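Putative gdp-fucose protein o-fucosyltransferase 1 (Caenorhabditis elegans, PDB 3ZY2) belongs to the GDP-fucose protein O-fucosyltransferase family of GT-B-type glycosyltransferases and binds guanosine-5'-diphosphate. Local coordinates at residues G9-C14 against L169-A174. Numbering follows the deposited sequence.
Sequences GYIVFC and LAFSSA
Strands 10-13 and 169-171 lie side by side and run the same way, their axes 14° apart. Ile11 pairs with Leu169, Val12 with Ala170 and Phe13 with Phe171. Four backbone hydrogen bonds join them. Leu169 N donates to Tyr10 O, and Val12 N donates to Leu169 O at 2.9 Å. Phe171 N then donates to Val12 O, and Cys14 N to Phe171 O at 3.0 Å. Val12 thus uses both its N and its O on this neighbour, as expected for parallel pairing. Three CA-H...O contacts add to the grip, among them Phe13 CA to Phe171 O at 3.1 Å.

Ile11, Phe13, Leu169 and Phe171 share one face of the sheet. Ile11 CG2 is anti to the backbone N (CG1 has chi1 -69°) and meets the edge of the Phe171 ring, 3.8 Å from CE1. Ile11 CG1 touches Leu169 CD2 more loosely. The two Phe residues meet through their CB atoms, and their rings part. With CG between its own N and carbonyl carbon (chi1 80°), Phe13 has its ring carbon CD2 3.7 Å from Ala174 CB. The chain bends after Phe171 and carries Ala174 over to this ring. On the other face, Val12 CG1 packs on Ala170 CB at 3.7 Å. Beyond the strands, Cys14 CB rests near Ser172 O, and Cys14 SG is tied to Cys16 in a disulfide.

The pair forms the middle of a six-stranded parallel sheet, one of the two Rossmann-like sheets expected of a GT-B fold. Strand 40-42 flanks 10-13, and strand 95-98 flanks 168-171. Helix 20-37 packs on the Ile11, Phe13 and Leu169 face through Ala34, Val30 and Leu37. Helix 122-128 lies against Cys14 and Ser172, whose OG is hydrogen-bonded to Ser116 O and Trp126 NE1.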
ATOM      1  N   GLY A   9      25.751  -1.985   1.218  1.00 27.95           N
ATOM      2  CA  GLY A   9      24.662  -2.317   2.124  1.00 25.86           C
ATOM      3  C   GLY A   9      23.814  -3.489   1.670  1.00 24.26           C
ATOM      4  O   GLY A   9      24.179  -4.226   0.729  1.00 24.36           O
ATOM      5  N   TYR A  10      22.684  -3.642   2.350  1.00 22.91           N
ATOM      6  CA  TYR A  10      21.826  -4.834   2.234  1.00 21.36           C
ATOM      7  C   TYR A  10      20.363  -4.497   2.022  1.00 20.64           C
ATOM      8  O   TYR A  10      19.894  -3.404   2.356  1.00 20.49           O
ATOM      9  CB  TYR A  10      21.942  -5.701   3.503  1.00 21.31           C
ATOM     10  CG  TYR A  10      23.336  -6.210   3.692  1.00 21.70           C
ATOM     11  CD1 TYR A  10      24.316  -5.409   4.310  1.00 22.15           C
ATOM     12  CD2 TYR A  10      23.711  -7.469   3.220  1.00 20.80           C
ATOM     13  CE1 TYR A  10      25.616  -5.864   4.456  1.00 25.89           C
ATOM     14  CE2 TYR A  10      25.008  -7.920   3.364  1.00 23.14           C
ATOM     15  CZ  TYR A  10      25.950  -7.115   3.981  1.00 23.87           C
ATOM     16  OH  TYR A  10      27.224  -7.606   4.106  1.00 26.99           O
ATOM     17  N   ILE A  11      19.641  -5.468   1.472  1.00 19.08           N
ATOM     18  CA  ILE A  11      18.185  -5.444   1.427  1.00 17.79           C
ATOM     19  C   ILE A  11      17.688  -6.696   2.122  1.00 17.25           C
ATOM     20  O   ILE A  11      18.188  -7.783   1.840  1.00 16.80           O
ATOM     21  CB  ILE A  11      17.657  -5.427  -0.029  1.00 17.26           C
ATOM     22  CG1 ILE A  11      17.963  -4.098  -0.707  1.00 18.54           C
ATOM     23  CG2 ILE A  11      16.148  -5.706  -0.092  1.00 17.57           C
ATOM     24  CD1 ILE A  11      17.972  -4.211  -2.226  1.00 20.12           C
ATOM     25  N   VAL A  12      16.706  -6.540   2.999  1.00 16.63           N
ATOM     26  CA  VAL A  12      16.043  -7.689   3.648  1.00 16.83           C
ATOM     27  C   VAL A  12      14.546  -7.460   3.555  1.00 16.70           C
ATOM     28  O   VAL A  12      14.082  -6.307   3.614  1.00 16.67           O
ATOM     29  CB  VAL A  12      16.525  -7.908   5.119  1.00 17.66           C
ATOM     30  CG1 VAL A  12      16.222  -6.697   6.020  1.00 18.70           C
ATOM     31  CG2 VAL A  12      15.930  -9.203   5.696  1.00 17.97           C
ATOM     32  N   PHE A  13      13.786  -8.530   3.348  1.00 16.66           N
ATOM     33  CA  PHE A  13      12.336  -8.381   3.164  1.00 16.84           C
ATOM     34  C   PHE A  13      11.594  -9.617   3.603  1.00 17.03           C
ATOM     35  O   PHE A  13      12.180 -10.718   3.691  1.00 15.86           O
ATOM     36  CB  PHE A  13      11.983  -8.045   1.691  1.00 16.88           C
ATOM     37  CG  PHE A  13      11.984  -9.249   0.779  1.00 16.61           C
ATOM     38  CD1 PHE A  13      13.181  -9.824   0.365  1.00 16.20           C
ATOM     39  CD2 PHE A  13      10.763  -9.812   0.366  1.00 16.61           C
ATOM     40  CE1 PHE A  13      13.174 -10.965  -0.458  1.00 17.89           C
ATOM     41  CE2 PHE A  13      10.746 -10.964  -0.456  1.00 16.38           C
ATOM     42  CZ  PHE A  13      11.952 -11.523  -0.861  1.00 17.28           C
ATOM     43  N   CYS A  14      10.306  -9.417   3.867  1.00 17.79           N
ATOM     44  CA  CYS A  14       9.361 -10.502   4.099  1.00 18.12           C
ATOM     45  C   CYS A  14       8.576 -10.798   2.827  1.00 17.58           C
ATOM     46  O   CYS A  14       7.962  -9.870   2.273  1.00 17.58           O
ATOM     47  CB  CYS A  14       8.362 -10.139   5.191  1.00 19.16           C
ATOM     48  SG  CYS A  14       7.231 -11.523   5.498  1.00 20.67           S
ATOM     49  N   LEU A 169      18.177  -1.809   3.923  1.00 21.32           N
ATOM     50  CA  LEU A 169      16.816  -1.436   3.586  1.00 21.70           C
ATOM     51  C   LEU A 169      15.944  -2.623   3.948  1.00 20.87           C
ATOM     52  O   LEU A 169      16.173  -3.723   3.446  1.00 20.65           O
ATOM     53  CB  LEU A 169      16.679  -1.132   2.084  1.00 21.91           C
ATOM     54  CG  LEU A 169      17.062   0.194   1.418  1.00 26.80           C
ATOM     55  CD1 LEU A 169      18.011   1.104   2.225  1.00 25.61           C
ATOM     56  CD2 LEU A 169      17.595  -0.030   0.023  1.00 24.40           C
ATOM     57  N   ALA A 170      14.961  -2.419   4.816  1.00 19.89           N
ATOM     58  CA  ALA A 170      14.106  -3.506   5.292  1.00 19.35           C
ATOM     59  C   ALA A 170      12.659  -3.288   4.900  1.00 19.37           C
ATOM     60  O   ALA A 170      12.066  -2.293   5.276  1.00 19.26           O
ATOM     61  CB  ALA A 170      14.231  -3.657   6.804  1.00 19.56           C
ATOM     62  N   PHE A 171      12.090  -4.230   4.151  1.00 18.29           N
ATOM     63  CA  PHE A 171      10.735  -4.107   3.602  1.00 19.14           C
ATOM     64  C   PHE A 171       9.802  -5.184   4.180  1.00 20.36           C
ATOM     65  O   PHE A 171      10.075  -6.385   4.049  1.00 20.28           O
ATOM     66  CB  PHE A 171      10.776  -4.283   2.079  1.00 18.34           C
ATOM     67  CG  PHE A 171      11.658  -3.307   1.346  1.00 17.64           C
ATOM     68  CD1 PHE A 171      13.020  -3.584   1.129  1.00 19.12           C
ATOM     69  CD2 PHE A 171      11.122  -2.141   0.786  1.00 18.89           C
ATOM     70  CE1 PHE A 171      13.819  -2.710   0.420  1.00 21.01           C
ATOM     71  CE2 PHE A 171      11.921  -1.274   0.076  1.00 18.45           C
ATOM     72  CZ  PHE A 171      13.267  -1.527  -0.097  1.00 21.18           C
ATOM     73  N   SER A 172       8.697  -4.787   4.801  1.00 22.60           N
ATOM     74  CA  SER A 172       7.760  -5.800   5.293  1.00 24.19           C
ATOM     75  C   SER A 172       6.883  -6.336   4.173  1.00 23.86           C
ATOM     76  O   SER A 172       6.325  -7.431   4.284  1.00 25.85           O
ATOM     77  CB  SER A 172       6.907  -5.309   6.464  1.00 24.92           C
ATOM     78  OG  SER A 172       6.662  -6.383   7.371  1.00 25.24           O
ATOM     79  N   SER A 173       6.793  -5.584   3.082  1.00 23.31           N
ATOM     80  CA  SER A 173       6.200  -6.103   1.863  1.00 23.56           C
ATOM     81  C   SER A 173       7.243  -6.134   0.759  1.00 22.10           C
ATOM     82  O   SER A 173       7.976  -5.174   0.564  1.00 22.98           O
ATOM     83  CB  SER A 173       5.014  -5.255   1.433  1.00 24.10           C
ATOM     84  OG  SER A 173       3.897  -5.551   2.246  1.00 27.13           O
ATOM     85  N   ALA A 174       7.268  -7.232   0.013  1.00 20.83           N
ATOM     86  CA  ALA A 174       8.273  -7.411  -1.030  1.00 19.74           C
ATOM     87  C   ALA A 174       8.254  -6.227  -1.994  1.00 19.69           C
ATOM     88  O   ALA A 174       7.180  -5.892  -2.523  1.00 19.61           O
ATOM     89  CB  ALA A 174       8.010  -8.715  -1.772  1.00 18.81           C
TER